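Local coordinates for protein polysaccharide deacetylase (Ammonifex degensii, PDB 4WCJ) that binds zinc and, as a family 4 carbohydrate esterase related to IcaB, probably removes acetyl groups from poly-beta-1,6-N-acetyl-D-glucosamine, at residues 35-40 with 80-85; 63-68 with 254-259; 119-124 with 144-149; 138-143 with 195-200. One frame throughout, in Å; residues are numbered along the deposited sequence.

Interaction 1. Residues 35-40 with 80-85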
loop_
_atom_site.group_PDB
_atom_site.type_symbol
_atom_site.label_atom_id
_atom_site.label_comp_id
_atom_site.label_asym_id
_atom_site.label_seq_id
_atom_site.Cartn_x
_atom_site.Cartn_y
_atom_site.Cartn_z
ATOM N N ASP A 35 3.497 14.802 -15.225
ATOM C CA ASP A 35 4.050 13.457 -15.341
ATOM C C ASP A 35 4.708 13.024 -14.038
ATOM O O ASP A 35 5.300 13.832 -13.328
ATOM C CB ASP A 35 5.073 13.383 -16.482
ATOM C CG ASP A 35 4.429 13.432 -17.858
ATOM O OD1 ASP A 35 3.224 13.124 -17.976
ATOM O OD2 ASP A 35 5.139 13.762 -18.829
ATOM N N GLY A 36 4.617 11.737 -13.730
ATOM C CA GLY A 36 5.193 11.227 -12.503
ATOM C C GLY A 36 4.411 10.034 -11.998
ATOM O O GLY A 36 3.538 9.526 -12.698
ATOM N N LEU A 37 4.706 9.610 -10.773
ATOM C CA LEU A 37 4.117 8.408 -10.198
ATOM C C LEU A 37 3.039 8.699 -9.163
ATOM O O LEU A 37 3.330 9.260 -8.113
ATOM C CB LEU A 37 5.204 7.559 -9.543
ATOM C CG LEU A 37 4.726 6.360 -8.713
ATOM C CD1 LEU A 37 4.043 5.316 -9.586
ATOM C CD2 LEU A 37 5.881 5.750 -7.931
ATOM N N VAL A 38 1.806 8.300 -9.451
ATOM C CA VAL A 38 0.742 8.350 -8.451
ATOM C C VAL A 38 0.524 6.952 -7.890
ATOM O O VAL A 38 0.467 5.977 -8.635
ATOM C CB VAL A 38 -0.578 8.919 -9.037
ATOM C CG1 VAL A 38 -1.775 8.536 -8.177
ATOM C CG2 VAL A 38 -0.475 10.430 -9.186
ATOM N N VAL A 39 0.436 6.852 -6.569
ATOM C CA VAL A 39 0.267 5.564 -5.920
ATOM C C VAL A 39 -1.098 5.511 -5.241
ATOM O O VAL A 39 -1.391 6.321 -4.364
ATOM C CB VAL A 39 1.394 5.304 -4.896
ATOM C CG1 VAL A 39 1.256 3.927 -4.286
ATOM C CG2 VAL A 39 2.756 5.430 -5.571
ATOM N N LEU A 40 -1.939 4.566 -5.661
ATOM C CA LEU A 40 -3.296 4.472 -5.122
ATOM C C LEU A 40 -3.333 3.576 -3.892
ATOM O O LEU A 40 -2.666 2.544 -3.850
ATOM C CB LEU A 40 -4.262 3.941 -6.182
ATOM C CG LEU A 40 -4.240 4.650 -7.537
ATOM C CD1 LEU A 40 -5.210 3.988 -8.511
ATOM C CD2 LEU A 40 -4.547 6.121 -7.385
ATOM N N ASP A 80 12.842 1.842 -8.201
ATOM C CA ASP A 80 13.913 2.283 -9.073
ATOM C C ASP A 80 13.580 3.640 -9.702
ATOM O O ASP A 80 14.475 4.445 -9.953
ATOM C CB ASP A 80 14.192 1.232 -10.147
ATOM C CG ASP A 80 14.763 -0.043 -9.571
ATOM O OD1 ASP A 80 15.354 0.015 -8.473
ATOM O OD2 ASP A 80 14.613 -1.103 -10.206
ATOM N N TYR A 81 12.297 3.899 -9.934
ATOM C CA TYR A 81 11.876 5.176 -10.499
ATOM C C TYR A 81 12.093 6.310 -9.509
ATOM O O TYR A 81 12.748 7.299 -9.823
ATOM C CB TYR A 81 10.407 5.132 -10.917
ATOM C CG TYR A 81 9.860 6.458 -11.404
ATOM C CD1 TYR A 81 10.234 6.977 -12.631
ATOM C CD2 TYR A 81 8.957 7.183 -10.635
ATOM C CE1 TYR A 81 9.730 8.185 -13.084
ATOM C CE2 TYR A 81 8.447 8.398 -11.080
ATOM C CZ TYR A 81 8.839 8.891 -12.303
ATOM O OH TYR A 81 8.342 10.082 -12.762
ATOM N N LEU A 82 11.547 6.144 -8.308
ATOM C CA LEU A 82 11.631 7.169 -7.270
ATOM C C LEU A 82 13.059 7.385 -6.794
ATOM O O LEU A 82 13.418 8.475 -6.347
ATOM C CB LEU A 82 10.739 6.795 -6.093
ATOM C CG LEU A 82 9.250 6.923 -6.403
ATOM C CD1 LEU A 82 8.424 6.688 -5.153
ATOM C CD2 LEU A 82 8.946 8.295 -6.985
ATOM N N ALA A 83 13.876 6.342 -6.907
ATOM C CA ALA A 83 15.283 6.457 -6.565
ATOM C C ALA A 83 16.064 7.039 -7.738
ATOM O O ALA A 83 17.266 7.257 -7.631
ATOM C CB ALA A 83 15.852 5.107 -6.165
ATOM N N GLY A 84 15.376 7.269 -8.857
ATOM C CA GLY A 84 15.992 7.842 -10.043
ATOM C C GLY A 84 17.104 6.959 -10.583
ATOM O O GLY A 84 17.957 7.405 -11.353
ATOM N N ARG A 85 17.075 5.697 -10.166
ATOM C CA ARG A 85 18.107 4.713 -10.478
ATOM C C ARG A 85 17.821 4.035 -11.813
ATOM O O ARG A 85 18.739 3.659 -12.552
ATOM C CB ARG A 85 18.192 3.701 -9.340
ATOM C CG ARG A 85 18.675 2.337 -9.711
ATOM C CD ARG A 85 18.114 1.340 -8.725
ATOM N NE ARG A 85 18.374 1.733 -7.344
ATOM C CZ ARG A 85 17.496 1.615 -6.351
ATOM N NH1 ARG A 85 16.288 1.120 -6.581
ATOM N NH2 ARG A 85 17.827 1.997 -5.126
#
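Tyr81, whose ring reaches over to Gly36 and Leu37, has its own backbone O taken by Gly84 N at 2.8 Å. A second bond, from Arg85 N to Asp80 O at 2.9 Å, and the positive phi of Gly84 (61°) complete a Schellman motif that ends helix 75-82. Across the contact the evidence is apolar. Tyr81 CG lies anti to the backbone N (chi1 175°), which extends the ring toward the strand until OH stops 3.4 Å from Gly36 CA. Tyr81 CE2 meets Leu37 CB at 3.7 Å, an oblique approach to the ring. The backbone of Gly36 takes angles at which any side chain would collide with Asp35 O, and a CB would also crowd Tyr81 OH. Beyond the ring, Leu37 and Leu82 cross at about a right angle, with Leu37 CD2 3.9 Å from Leu82 CG. A serine in place of Tyr81 would probably leave a gap over Gly36 and deprive Leu37 CB of its aromatic neighbour. Leu37 and Tyr81 also touch Leu92, and Leu82 touches Val243, so the helix end packs across three parallel strands. Leu37 stands at the start of its strand, away from the zinc end of this beta/alpha barrel.

Interaction 2. Residues 63-68 with 254-259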
loop_
_atom_site.group_PDB
_atom_site.type_symbol
_atom_site.label_atom_id
_atom_site.label_comp_id
_atom_site.label_asym_id
_atom_site.label_seq_id
_atom_site.Cartn_x
_atom_site.Cartn_y
_atom_site.Cartn_z
ATOM N N ASP A 63 -9.623 0.033 -15.672
ATOM C CA ASP A 63 -9.851 0.106 -17.106
ATOM C C ASP A 63 -9.728 1.538 -17.614
ATOM O O ASP A 63 -9.103 1.774 -18.644
ATOM C CB ASP A 63 -11.221 -0.473 -17.464
ATOM C CG ASP A 63 -11.273 -1.982 -17.303
ATOM O OD1 ASP A 63 -10.196 -2.606 -17.235
ATOM O OD2 ASP A 63 -12.388 -2.544 -17.245
ATOM N N TYR A 64 -10.312 2.492 -16.893
ATOM C CA TYR A 64 -10.244 3.884 -17.326
ATOM C C TYR A 64 -8.801 4.367 -17.395
ATOM O O TYR A 64 -8.394 4.971 -18.379
ATOM C CB TYR A 64 -11.050 4.800 -16.405
ATOM C CG TYR A 64 -10.956 6.250 -16.818
ATOM C CD1 TYR A 64 -11.641 6.715 -17.935
ATOM C CD2 TYR A 64 -10.166 7.149 -16.110
ATOM C CE1 TYR A 64 -11.553 8.035 -18.329
ATOM C CE2 TYR A 64 -10.072 8.476 -16.499
ATOM C CZ TYR A 64 -10.767 8.910 -17.609
ATOM O OH TYR A 64 -10.679 10.225 -18.003
ATOM N N LEU A 65 -8.034 4.088 -16.347
ATOM C CA LEU A 65 -6.641 4.513 -16.284
ATOM C C LEU A 65 -5.860 3.980 -17.477
ATOM O O LEU A 65 -5.150 4.724 -18.149
ATOM C CB LEU A 65 -5.996 4.051 -14.975
ATOM C CG LEU A 65 -6.305 4.882 -13.726
ATOM C CD1 LEU A 65 -5.728 4.220 -12.486
ATOM C CD2 LEU A 65 -5.765 6.293 -13.880
ATOM N N ARG A 66 -6.013 2.687 -17.741
ATOM C CA ARG A 66 -5.360 2.046 -18.873
ATOM C C ARG A 66 -5.843 2.637 -20.197
ATOM O O ARG A 66 -5.042 2.929 -21.087
ATOM C CB ARG A 66 -5.611 0.534 -18.827
ATOM C CG ARG A 66 -5.054 -0.244 -20.001
ATOM C CD ARG A 66 -4.727 -1.676 -19.585
ATOM N NE ARG A 66 -3.486 -1.754 -18.818
ATOM C CZ ARG A 66 -3.081 -2.838 -18.166
ATOM N NH1 ARG A 66 -3.828 -3.930 -18.174
ATOM N NH2 ARG A 66 -1.936 -2.826 -17.497
ATOM N N GLN A 67 -7.155 2.817 -20.308
ATOM C CA GLN A 67 -7.776 3.373 -21.505
ATOM C C GLN A 67 -7.182 4.727 -21.901
ATOM O O GLN A 67 -6.933 4.969 -23.081
ATOM C CB GLN A 67 -9.290 3.507 -21.298
ATOM C CG GLN A 67 -10.057 4.031 -22.506
ATOM C CD GLN A 67 -11.527 4.271 -22.206
ATOM O OE1 GLN A 67 -11.959 4.187 -21.056
ATOM N NE2 GLN A 67 -12.304 4.571 -23.243
ATOM N N VAL A 68 -6.948 5.599 -20.920
ATOM C CA VAL A 68 -6.435 6.942 -21.203
ATOM C C VAL A 68 -4.903 6.984 -21.158
ATOM O O VAL A 68 -4.297 8.055 -21.176
ATOM C CB VAL A 68 -7.012 7.991 -20.226
ATOM C CG1 VAL A 68 -6.951 9.378 -20.840
ATOM C CG2 VAL A 68 -8.449 7.668 -19.901
ATOM N N PRO A 254 -12.185 11.432 -8.860
ATOM C CA PRO A 254 -12.228 12.418 -9.950
ATOM C C PRO A 254 -10.895 13.128 -10.185
ATOM O O PRO A 254 -10.549 13.415 -11.330
ATOM C CB PRO A 254 -13.292 13.413 -9.474
ATOM C CG PRO A 254 -14.215 12.585 -8.654
ATOM C CD PRO A 254 -13.340 11.580 -7.954
ATOM N N GLN A 255 -10.155 13.381 -9.111
ATOM C CA GLN A 255 -8.874 14.075 -9.198
ATOM C C GLN A 255 -7.812 13.227 -9.872
ATOM O O GLN A 255 -6.995 13.736 -10.638
ATOM C CB GLN A 255 -8.397 14.479 -7.805
ATOM C CG GLN A 255 -9.453 15.204 -6.994
ATOM C CD GLN A 255 -9.949 16.456 -7.684
ATOM O OE1 GLN A 255 -9.236 17.064 -8.486
ATOM N NE2 GLN A 255 -11.180 16.850 -7.377
ATOM N N VAL A 256 -7.817 11.935 -9.566
ATOM C CA VAL A 256 -6.878 11.009 -10.183
ATOM C C VAL A 256 -7.231 10.852 -11.656
ATOM O O VAL A 256 -6.356 10.906 -12.522
ATOM C CB VAL A 256 -6.885 9.638 -9.480
ATOM C CG1 VAL A 256 -6.069 8.613 -10.276
ATOM C CG2 VAL A 256 -6.351 9.769 -8.059
ATOM N N ALA A 257 -8.525 10.698 -11.931
ATOM C CA ALA A 257 -9.024 10.512 -13.291
ATOM C C ALA A 257 -8.736 11.726 -14.156
ATOM O O ALA A 257 -8.356 11.592 -15.318
ATOM C CB ALA A 257 -10.518 10.216 -13.278
ATOM N N ALA A 258 -8.925 12.913 -13.589
ATOM C CA ALA A 258 -8.641 14.152 -14.301
ATOM C C ALA A 258 -7.151 14.278 -14.586
ATOM O O ALA A 258 -6.746 14.690 -15.672
ATOM C CB ALA A 258 -9.130 15.347 -13.502
ATOM N N TRP A 259 -6.341 13.922 -13.593
ATOM C CA TRP A 259 -4.892 13.930 -13.729
ATOM C C TRP A 259 -4.437 12.967 -14.819
ATOM O O TRP A 259 -3.511 13.266 -15.575
ATOM C CB TRP A 259 -4.237 13.566 -12.399
ATOM C CG TRP A 259 -2.797 13.205 -12.512
ATOM C CD1 TRP A 259 -1.746 14.063 -12.624
ATOM C CD2 TRP A 259 -2.239 11.883 -12.515
ATOM N NE1 TRP A 259 -0.567 13.362 -12.701
ATOM C CE2 TRP A 259 -0.842 12.020 -12.633
ATOM C CE3 TRP A 259 -2.787 10.597 -12.426
ATOM C CZ2 TRP A 259 0.018 10.921 -12.665
ATOM C CZ3 TRP A 259 -1.931 9.503 -12.463
ATOM C CH2 TRP A 259 -0.545 9.672 -12.583
#
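Tyr64 turns its ring edge to Ala257, whose backbone O lies in the ring plane 3.7 Å from Tyr64 CE2. One face of the same ring carries Val68 CG2, set 3.4 Å above the plane and displaced toward the rim. Ala257 CB approaches obliquely, 3.7 Å from Tyr64 CE2. The other flat group, Trp259, has Val256 O at its edge, in plane. With Tyr64 CG anti to the backbone N (chi1 178°), the ring spans the space between two helices whose nearest CA atoms, those of Leu65 and Ala257, are 7.1 Å apart. Such a short separation fits the small alanine on the facing helix. A second, looser apolar touch lies alongside, Leu65 CD2 to Val256 CG1 at 4.3 Å. A glycine at Tyr64 would probably open a gap beside Ala257 CB and leave Val68 CG2 without the ring face on which it rests. Around this pair, Tyr64 also packs on Trp253 and Gln261 of helix 253-261, whereas Leu65 and Val256 both descend onto Leu40. Helices 55-67 and 253-261 therefore lie side by side against strand 36-42, with Leu65 reaching further to Phe72 of strand 71-72.

Interaction 3. Residues 119-124 with 144-149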
loop_
_atom_site.group_PDB
_atom_site.type_symbol
_atom_site.label_atom_id
_atom_site.label_comp_id
_atom_site.label_asym_id
_atom_site.label_seq_id
_atom_site.Cartn_x
_atom_site.Cartn_y
_atom_site.Cartn_z
ATOM N N PHE A 119 0.511 -5.210 -7.952
ATOM C CA PHE A 119 0.072 -4.413 -6.818
ATOM C C PHE A 119 0.903 -4.709 -5.577
ATOM O O PHE A 119 1.488 -5.783 -5.441
ATOM C CB PHE A 119 -1.427 -4.632 -6.543
ATOM C CG PHE A 119 -1.800 -6.056 -6.196
ATOM C CD1 PHE A 119 -1.802 -7.051 -7.164
ATOM C CD2 PHE A 119 -2.188 -6.384 -4.904
ATOM C CE1 PHE A 119 -2.150 -8.348 -6.844
ATOM C CE2 PHE A 119 -2.544 -7.680 -4.581
ATOM C CZ PHE A 119 -2.532 -8.659 -5.551
ATOM N N LEU A 120 0.972 -3.732 -4.680
ATOM C CA LEU A 120 1.664 -3.901 -3.417
ATOM C C LEU A 120 0.616 -4.084 -2.318
ATOM O O LEU A 120 -0.270 -3.247 -2.152
ATOM C CB LEU A 120 2.562 -2.692 -3.117
ATOM C CG LEU A 120 3.943 -2.948 -2.498
ATOM C CD1 LEU A 120 4.756 -1.647 -2.366
ATOM C CD2 LEU A 120 3.838 -3.663 -1.165
ATOM N N PHE A 121 0.726 -5.175 -1.571
ATOM C CA PHE A 121 -0.231 -5.514 -0.518
ATOM C C PHE A 121 0.434 -5.346 0.843
ATOM O O PHE A 121 1.251 -6.196 1.236
ATOM C CB PHE A 121 -0.707 -6.958 -0.709
ATOM C CG PHE A 121 -1.989 -7.305 0.015
ATOM C CD1 PHE A 121 -2.783 -6.323 0.606
ATOM C CD2 PHE A 121 -2.380 -8.641 0.123
ATOM C CE1 PHE A 121 -3.963 -6.670 1.266
ATOM C CE2 PHE A 121 -3.552 -8.985 0.792
ATOM C CZ PHE A 121 -4.341 -8.006 1.348
ATOM N N PHE A 122 0.095 -4.268 1.548
ATOM C CA PHE A 122 0.649 -4.012 2.871
ATOM C C PHE A 122 -0.179 -4.723 3.935
ATOM O O PHE A 122 -1.285 -4.296 4.232
ATOM C CB PHE A 122 0.679 -2.510 3.163
ATOM C CG PHE A 122 1.573 -1.716 2.243
ATOM C CD1 PHE A 122 2.940 -1.638 2.477
ATOM C CD2 PHE A 122 1.045 -1.026 1.158
ATOM C CE1 PHE A 122 3.756 -0.883 1.643
ATOM C CE2 PHE A 122 1.861 -0.276 0.319
ATOM C CZ PHE A 122 3.215 -0.205 0.565
ATOM N N VAL A 123 0.347 -5.793 4.516
ATOM C CA VAL A 123 -0.439 -6.552 5.474
ATOM C C VAL A 123 -0.046 -6.321 6.933
ATOM O O VAL A 123 1.119 -6.083 7.259
ATOM C CB VAL A 123 -0.376 -8.062 5.162
ATOM C CG1 VAL A 123 -0.806 -8.313 3.713
ATOM C CG2 VAL A 123 1.030 -8.648 5.384
ATOM N N ILE A 124 -1.053 -6.357 7.794
ATOM C CA ILE A 124 -0.866 -6.394 9.235
ATOM C C ILE A 124 -0.501 -7.830 9.569
ATOM O O ILE A 124 -1.373 -8.688 9.724
ATOM C CB ILE A 124 -2.118 -5.976 9.997
ATOM C CG1 ILE A 124 -2.641 -4.642 9.464
ATOM C CG2 ILE A 124 -1.804 -5.872 11.478
ATOM C CD1 ILE A 124 -4.025 -4.324 9.915
ATOM N N LYS A 144 0.100 -16.207 -0.278
ATOM C CA LYS A 144 1.095 -16.961 -1.029
ATOM C C LYS A 144 0.656 -17.201 -2.467
ATOM O O LYS A 144 1.472 -17.105 -3.386
ATOM C CB LYS A 144 1.396 -18.295 -0.340
ATOM C CG LYS A 144 2.245 -18.158 0.916
ATOM C CD LYS A 144 2.346 -19.463 1.675
ATOM C CE LYS A 144 3.094 -19.278 2.987
ATOM N NZ LYS A 144 3.301 -20.558 3.712
ATOM N N GLU A 145 -0.620 -17.509 -2.666
ATOM C CA GLU A 145 -1.121 -17.778 -4.013
ATOM C C GLU A 145 -1.031 -16.505 -4.860
ATOM O O GLU A 145 -0.692 -16.546 -6.046
ATOM C CB GLU A 145 -2.558 -18.301 -3.959
ATOM C CG GLU A 145 -3.243 -18.360 -5.308
ATOM C CD GLU A 145 -4.683 -18.835 -5.224
ATOM O OE1 GLU A 145 -5.379 -18.774 -6.259
ATOM O OE2 GLU A 145 -5.118 -19.274 -4.133
ATOM N N MET A 146 -1.321 -15.365 -4.249
ATOM C CA MET A 146 -1.233 -14.110 -4.979
ATOM C C MET A 146 0.208 -13.742 -5.301
ATOM O O MET A 146 0.500 -13.261 -6.396
ATOM C CB MET A 146 -1.917 -12.993 -4.195
ATOM C CG MET A 146 -3.425 -13.166 -4.163
ATOM S SD MET A 146 -4.291 -11.732 -3.474
ATOM C CE MET A 146 -3.724 -11.818 -1.766
ATOM N N VAL A 147 1.111 -13.964 -4.351
ATOM C CA VAL A 147 2.535 -13.747 -4.599
ATOM C C VAL A 147 3.038 -14.671 -5.725
ATOM O O VAL A 147 3.810 -14.259 -6.596
ATOM C CB VAL A 147 3.364 -13.960 -3.306
ATOM C CG1 VAL A 147 4.841 -13.973 -3.599
ATOM C CG2 VAL A 147 3.056 -12.865 -2.293
ATOM N N ALA A 148 2.571 -15.916 -5.737
ATOM C CA ALA A 148 2.996 -16.877 -6.754
ATOM C C ALA A 148 2.643 -16.483 -8.192
ATOM O O ALA A 148 3.223 -17.019 -9.152
ATOM C CB ALA A 148 2.405 -18.254 -6.442
ATOM N N SER A 149 1.690 -15.569 -8.348
ATOM C CA SER A 149 1.282 -15.125 -9.677
ATOM C C SER A 149 2.330 -14.173 -10.238
ATOM O O SER A 149 2.316 -13.856 -11.427
ATOM C CB SER A 149 -0.096 -14.440 -9.642
ATOM O OG SER A 149 -0.065 -13.209 -8.930
#
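This is a buried Met-aromatic contact inside a beta-alpha-beta crossover: Met146 of helix 140-148 packs on Phe119 and Phe121 of strand 119-123, and the chain goes on from the helix into the neighbouring parallel strand 152-156. The sulfur meets Phe119 at the ring edge. Met146 SD is 5.4 Å from the ring centroid and 84° off the ring normal, with Phe119 CZ as its closest ring atom at 4.1 Å. Phe119 and Met146 cross at about a right angle. Phe121 receives the end of the same side chain, Met146 CE lying 3.8 Å from Phe121 CE2 in an oblique approach. The chain of Met146 folds at its last torsion (chi3 -67°) instead of running on extended, which swings CE round to Phe121 while SD stays at Phe119. Phe121 is held further by Val123 CG1, which sits over the centre of one ring face, 3.8 Å above its plane. Helix 102-114 adds Phe109 against Met146, Leu112 against Phe119 and Val104 against Phe121. The zinc site is near without being part of the contact: the side chain of Phe121 is about 6 Å from that of the zinc ligand Asp99. Behind the methionine, its backbone O accepts two bonds, from Ser149 N at 3.2 Å and from Ser149 OG at 2.6 Å, the hydroxyl oxygen tilted 18° from the carbonyl plane.

Interaction 4. Residues 138-143 with 195-200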
loop_
_atom_site.group_PDB
_atom_site.type_symbol
_atom_site.label_atom_id
_atom_site.label_comp_id
_atom_site.label_asym_id
_atom_site.label_seq_id
_atom_site.Cartn_x
_atom_site.Cartn_y
_atom_site.Cartn_z
ATOM N N CYS A 138 -7.218 -12.208 4.626
ATOM C CA CYS A 138 -6.604 -13.266 3.840
ATOM C C CYS A 138 -5.862 -14.224 4.759
ATOM O O CYS A 138 -5.336 -13.820 5.802
ATOM C CB CYS A 138 -5.622 -12.695 2.810
ATOM S SG CYS A 138 -6.359 -11.695 1.532
ATOM N N SER A 139 -5.845 -15.494 4.383
ATOM C CA SER A 139 -4.950 -16.454 5.025
ATOM C C SER A 139 -3.559 -16.367 4.401
ATOM O O SER A 139 -3.383 -15.771 3.337
ATOM C CB SER A 139 -5.505 -17.866 4.876
ATOM O OG SER A 139 -5.445 -18.270 3.513
ATOM N N TRP A 140 -2.570 -16.962 5.052
ATOM C CA TRP A 140 -1.242 -17.042 4.447
ATOM C C TRP A 140 -1.262 -17.822 3.127
ATOM O O TRP A 140 -0.550 -17.461 2.193
ATOM C CB TRP A 140 -0.256 -17.657 5.432
ATOM C CG TRP A 140 0.130 -16.672 6.489
ATOM C CD1 TRP A 140 -0.181 -16.721 7.816
ATOM C CD2 TRP A 140 0.857 -15.455 6.288
ATOM N NE1 TRP A 140 0.339 -15.622 8.461
ATOM C CE2 TRP A 140 0.968 -14.824 7.541
ATOM C CE3 TRP A 140 1.414 -14.834 5.165
ATOM C CZ2 TRP A 140 1.639 -13.614 7.711
ATOM C CZ3 TRP A 140 2.083 -13.629 5.332
ATOM C CH2 TRP A 140 2.187 -13.033 6.601
ATOM N N GLU A 141 -2.088 -18.865 3.033
ATOM C CA GLU A 141 -2.194 -19.613 1.776
ATOM C C GLU A 141 -2.662 -18.698 0.657
ATOM O O GLU A 141 -2.182 -18.773 -0.470
ATOM C CB GLU A 141 -3.162 -20.789 1.906
ATOM C CG GLU A 141 -2.706 -21.878 2.831
ATOM C CD GLU A 141 -3.573 -23.117 2.723
ATOM O OE1 GLU A 141 -3.143 -24.186 3.208
ATOM O OE2 GLU A 141 -4.681 -23.021 2.146
ATOM N N GLN A 142 -3.607 -17.826 0.981
ATOM C CA GLN A 142 -4.182 -16.944 -0.014
ATOM C C GLN A 142 -3.196 -15.864 -0.440
ATOM O O GLN A 142 -3.094 -15.549 -1.620
ATOM C CB GLN A 142 -5.478 -16.332 0.519
ATOM C CG GLN A 142 -6.661 -17.306 0.459
ATOM C CD GLN A 142 -7.816 -16.888 1.351
ATOM O OE1 GLN A 142 -7.640 -16.101 2.287
ATOM N NE2 GLN A 142 -9.004 -17.418 1.067
ATOM N N ILE A 143 -2.449 -15.314 0.515
ATOM C CA ILE A 143 -1.400 -14.346 0.191
ATOM C C ILE A 143 -0.315 -15.007 -0.676
ATOM O O ILE A 143 0.112 -14.448 -1.700
ATOM C CB ILE A 143 -0.784 -13.769 1.473
ATOM C CG1 ILE A 143 -1.787 -12.833 2.156
ATOM C CG2 ILE A 143 0.519 -13.025 1.164
ATOM C CD1 ILE A 143 -1.433 -12.494 3.575
ATOM N N GLU A 195 9.571 -15.523 7.231
ATOM C CA GLU A 195 9.254 -16.912 7.539
ATOM C C GLU A 195 8.201 -17.483 6.590
ATOM O O GLU A 195 8.319 -18.618 6.135
ATOM C CB GLU A 195 8.761 -17.053 8.974
ATOM C CG GLU A 195 8.368 -18.476 9.324
ATOM C CD GLU A 195 7.596 -18.571 10.623
ATOM O OE1 GLU A 195 7.429 -17.531 11.298
ATOM O OE2 GLU A 195 7.149 -19.686 10.965
ATOM N N HIS A 196 7.172 -16.699 6.295
ATOM C CA HIS A 196 6.092 -17.184 5.450
ATOM C C HIS A 196 6.420 -17.101 3.961
ATOM O O HIS A 196 6.155 -18.040 3.209
ATOM C CB HIS A 196 4.795 -16.411 5.730
ATOM C CG HIS A 196 4.143 -16.769 7.031
ATOM N ND1 HIS A 196 4.039 -15.884 8.082
ATOM C CD2 HIS A 196 3.544 -17.911 7.444
ATOM C CE1 HIS A 196 3.413 -16.466 9.090
ATOM N NE2 HIS A 196 3.105 -17.699 8.729
ATOM N N LEU A 197 6.986 -15.982 3.532
ATOM C CA LEU A 197 7.151 -15.709 2.108
ATOM C C LEU A 197 8.579 -15.926 1.597
ATOM O O LEU A 197 8.810 -15.927 0.387
ATOM C CB LEU A 197 6.706 -14.278 1.804
ATOM C CG LEU A 197 5.287 -13.902 2.256
ATOM C CD1 LEU A 197 5.034 -12.415 2.007
ATOM C CD2 LEU A 197 4.195 -14.774 1.599
ATOM N N GLY A 198 9.527 -16.095 2.516
ATOM C CA GLY A 198 10.919 -16.332 2.158
ATOM C C GLY A 198 11.593 -15.139 1.502
ATOM O O GLY A 198 12.586 -15.292 0.791
ATOM N N LEU A 199 11.047 -13.951 1.738
ATOM C CA LEU A 199 11.547 -12.731 1.105
ATOM C C LEU A 199 11.844 -11.648 2.132
ATOM O O LEU A 199 11.117 -11.495 3.116
ATOM C CB LEU A 199 10.532 -12.195 0.088
ATOM C CG LEU A 199 10.100 -13.107 -1.063
ATOM C CD1 LEU A 199 8.932 -12.475 -1.814
ATOM C CD2 LEU A 199 11.264 -13.381 -2.002
ATOM N N LYS A 200 12.915 -10.892 1.899
ATOM C CA LYS A 200 13.163 -9.690 2.689
ATOM C C LYS A 200 12.118 -8.636 2.333
ATOM O O LYS A 200 11.768 -8.466 1.168
ATOM C CB LYS A 200 14.576 -9.152 2.441
#
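Trp140 and His196 form a face-to-face stack: the imidazole and the five-membered ring of the indole have centroids 3.5 Å apart and planes inclined by only 14°. The closest atoms are Trp140 NE1 and His196 CE1, at 3.2 Å. Trp140 NE1 also comes near His196 NE2, but the angle is too poor for a hydrogen bond, so the pair rests on ring overlap. His196 CB extends it with a CH-pi contact, 4.0 Å from the centroid of the six-membered ring of Trp140 and over its face. Each ring has its CG anti to the carbonyl carbon (chi1 -76° for Trp140, -73° for His196), which brings both off their helices toward one another. Beside the stack, Ile143 CG2 touches Leu197 CD2 at 4.1 Å, and both residues rest on Val154 of strand 152-156. In the next shell, His196 ND1 makes a weak hydrogen bond to Cys192 O. The helix bearing Trp140 is fixed at its start by Ser139: Gln142 N donates to Ser139 OG at 3.2 Å, and Ser139 N to Gln142 OE1 at 2.8 Å. These reciprocal bonds make a capping box, here starting a helix that packs against helix 179-197 in the outer layer of a beta/alpha barrel.

In the fold
Interactions 1 and 2 cross along the chain and meet at strand 36-42, where Val38 CG2 lies 3.5 Å from Trp259 CH2; their centres are 17 Å apart. Interactions 3 and 4 also cross, share helix 140-148 and have centres only 8 Å apart. Both are nested in the loop closed by interaction 2, whose centre lies about 32 Å from that of interaction 4, on the opposite side of the chain's centre. The parallel sheet connects the two groups: strands 36-42 and 119-123 both pair with strand 91-99, which ends in zinc ligand Asp99. Helix 253-261, late in the chain, thus returns to the first strand, while the second group packs helices nearer the metal.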